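Local coordinates for periplasmic branched-chain amino acid-binding protein (Burkholderia mallei, PDB 3I09) that probably captures branched-chain amino acids or related small carboxylic acids in the periplasm for an ABC transporter, and here holds acetoacetic acid, at residues A[129-134]-A[227-232]. Residues are numbered along the deposited sequence; the frame is centred on the assembly and turned at random. Where two conformers were deposited one is given.
Sequences KGTGSA and AALLMF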
loop_
_atom_site.group_PDB
_atom_site.type_symbol
_atom_site.label_atom_id
_atom_site.label_comp_id
_atom_site.label_asym_id
_atom_site.label_seq_id
_atom_site.Cartn_x
_atom_site.Cartn_y
_atom_site.Cartn_z
ATOM N N LYS A 129 -13.750 0.063 -0.680
ATOM C CA LYS A 129 -14.725 0.831 0.053
ATOM C C LYS A 129 -14.625 2.320 -0.244
ATOM O O LYS A 129 -15.643 3.001 -0.260
ATOM C CB LYS A 129 -14.599 0.565 1.552
ATOM C CG LYS A 129 -15.103 -0.865 1.930
ATOM C CD LYS A 129 -14.791 -1.234 3.402
ATOM C CE LYS A 129 -15.769 -0.594 4.426
ATOM N NZ LYS A 129 -15.585 -1.179 5.846
ATOM N N GLY A 130 -13.435 2.832 -0.506
ATOM C CA GLY A 130 -13.316 4.225 -0.864
ATOM C C GLY A 130 -13.780 4.541 -2.277
ATOM O O GLY A 130 -14.864 5.131 -2.520
ATOM N N THR A 131 -12.955 4.128 -3.210
ATOM C CA THR A 131 -13.109 4.438 -4.626
ATOM C C THR A 131 -14.288 3.705 -5.250
ATOM O O THR A 131 -15.087 4.305 -5.986
ATOM C CB THR A 131 -11.820 4.095 -5.363
ATOM O OG1 THR A 131 -10.762 4.881 -4.774
ATOM C CG2 THR A 131 -11.935 4.419 -6.855
ATOM N N GLY A 132 -14.422 2.431 -4.944
ATOM C CA GLY A 132 -15.573 1.663 -5.407
ATOM C C GLY A 132 -16.900 2.271 -5.011
ATOM O O GLY A 132 -17.717 2.541 -5.870
ATOM N N SER A 133 -17.103 2.520 -3.713
ATOM C CA SER A 133 -18.349 3.120 -3.234
ATOM C C SER A 133 -18.626 4.449 -3.862
ATOM O O SER A 133 -19.768 4.721 -4.226
ATOM C CB SER A 133 -18.364 3.324 -1.725
ATOM O OG SER A 133 -18.103 2.115 -1.055
ATOM N N ALA A 134 -17.590 5.283 -3.948
ATOM C CA ALA A 134 -17.721 6.646 -4.438
ATOM C C ALA A 134 -18.157 6.665 -5.917
ATOM O O ALA A 134 -19.074 7.415 -6.294
ATOM C CB ALA A 134 -16.422 7.430 -4.237
ATOM N N ALA A 227 -11.614 3.724 -13.393
ATOM C CA ALA A 227 -11.524 3.784 -11.947
ATOM C C ALA A 227 -10.140 3.234 -11.601
ATOM O O ALA A 227 -9.876 2.036 -11.712
ATOM C CB ALA A 227 -12.626 2.990 -11.293
ATOM N N ALA A 228 -9.254 4.121 -11.195
ATOM C CA ALA A 228 -7.897 3.740 -10.839
ATOM C C ALA A 228 -7.965 3.332 -9.372
ATOM O O ALA A 228 -7.968 4.159 -8.463
ATOM C CB ALA A 228 -6.940 4.902 -11.083
ATOM N N LEU A 229 -8.053 2.035 -9.144
ATOM C CA LEU A 229 -8.312 1.543 -7.801
ATOM C C LEU A 229 -7.080 1.633 -6.891
ATOM O O LEU A 229 -7.213 1.632 -5.663
ATOM C CB LEU A 229 -8.837 0.105 -7.893
ATOM C CG LEU A 229 -10.164 -0.032 -8.612
ATOM C CD1 LEU A 229 -10.464 -1.549 -8.912
ATOM C CD2 LEU A 229 -11.316 0.590 -7.823
ATOM N N LEU A 230 -5.884 1.731 -7.483
ATOM C CA LEU A 230 -4.685 2.045 -6.687
ATOM C C LEU A 230 -3.747 2.932 -7.508
ATOM O O LEU A 230 -3.262 2.538 -8.573
ATOM C CB LEU A 230 -3.950 0.807 -6.200
ATOM C CG LEU A 230 -2.775 1.082 -5.275
ATOM C CD1 LEU A 230 -3.160 1.987 -4.042
ATOM C CD2 LEU A 230 -2.099 -0.275 -4.844
HETATM N N MSE A 231 -3.560 4.165 -7.050
HETATM C CA MSE A 231 -2.744 5.159 -7.770
HETATM C C MSE A 231 -1.969 5.944 -6.702
HETATM O O MSE A 231 -2.562 6.420 -5.754
HETATM C CB MSE A 231 -3.677 6.089 -8.575
HETATM C CG MSE A 231 -3.062 7.348 -9.190
HETATM SE SE MSE A 231 -4.184 8.050 -10.634
HETATM C CE MSE A 231 -4.155 6.469 -11.746
ATOM N N PHE A 232 -0.658 6.021 -6.837
ATOM C CA PHE A 232 0.181 6.758 -5.929
ATOM C C PHE A 232 0.617 8.059 -6.610
ATOM O O PHE A 232 0.458 8.231 -7.816
ATOM C CB PHE A 232 1.416 5.908 -5.553
ATOM C CG PHE A 232 1.075 4.688 -4.773
ATOM C CD1 PHE A 232 0.855 4.764 -3.409
ATOM C CD2 PHE A 232 0.891 3.469 -5.424
ATOM C CE1 PHE A 232 0.516 3.608 -2.673
ATOM C CE2 PHE A 232 0.556 2.322 -4.686
ATOM C CZ PHE A 232 0.352 2.404 -3.337
HETATM O O HOH W 1 -8.318 4.245 -5.566
#
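Thr-131, on helix 124-137, meets Leu-229, at the C-terminal end of the region of strand 225-228, through a single close methyl pair: CG2 of Thr-131 lies 4.0 Å from CD2 of Leu-229. CG2, anti to the backbone N, bears on the leucine, while OG1, beside the backbone N (chi1 -59°) and anti to the carbonyl carbon, turns to a bridging water. Leu-229 leaves its backbone at a slant to the helix, and its CD2 end closes the distance. Its side chain also packs on Leu-156 and Thr-160 of helix 151-166, so the leucine is wedged between two helices of the same domain.

Away from this methyl pair the fit is loose. The same Thr-131 CG2 comes only within 4.3 Å of Ala-228 O, and the two segments bury just 122 Å² between them. The polar side is bridged by the water, 2.6 Å from Thr-131 OG1. Its geometry suits donation to Ala-228 O at 2.9 Å and, weakly, to Leu-229 O at 2.8 Å, though it has more acceptors near it than protons to give. OG1 also bonds to Thr-250 OG1 on strand 248-251, a second tie for the hydroxyl. On the partly exposed side of the helix, Ser-133 OG donates to Lys-129 O one turn back at 2.7 Å, and Lys-129 NZ reaches Phe-363 O.

The strand is an edge of the four-stranded parallel sheet of one lobe of this type I periplasmic binding protein, paired through Ala-227 to strand 198-202. Past Leu-229 the chain runs on to Leu-230, which touches the ligand-pocket residues Tyr-122, Phe-152 and Ala-204. With so small an apolar touch, the water probably supplies much of the link between helix and the chain leaving the strand, giving buried polar groups a partner.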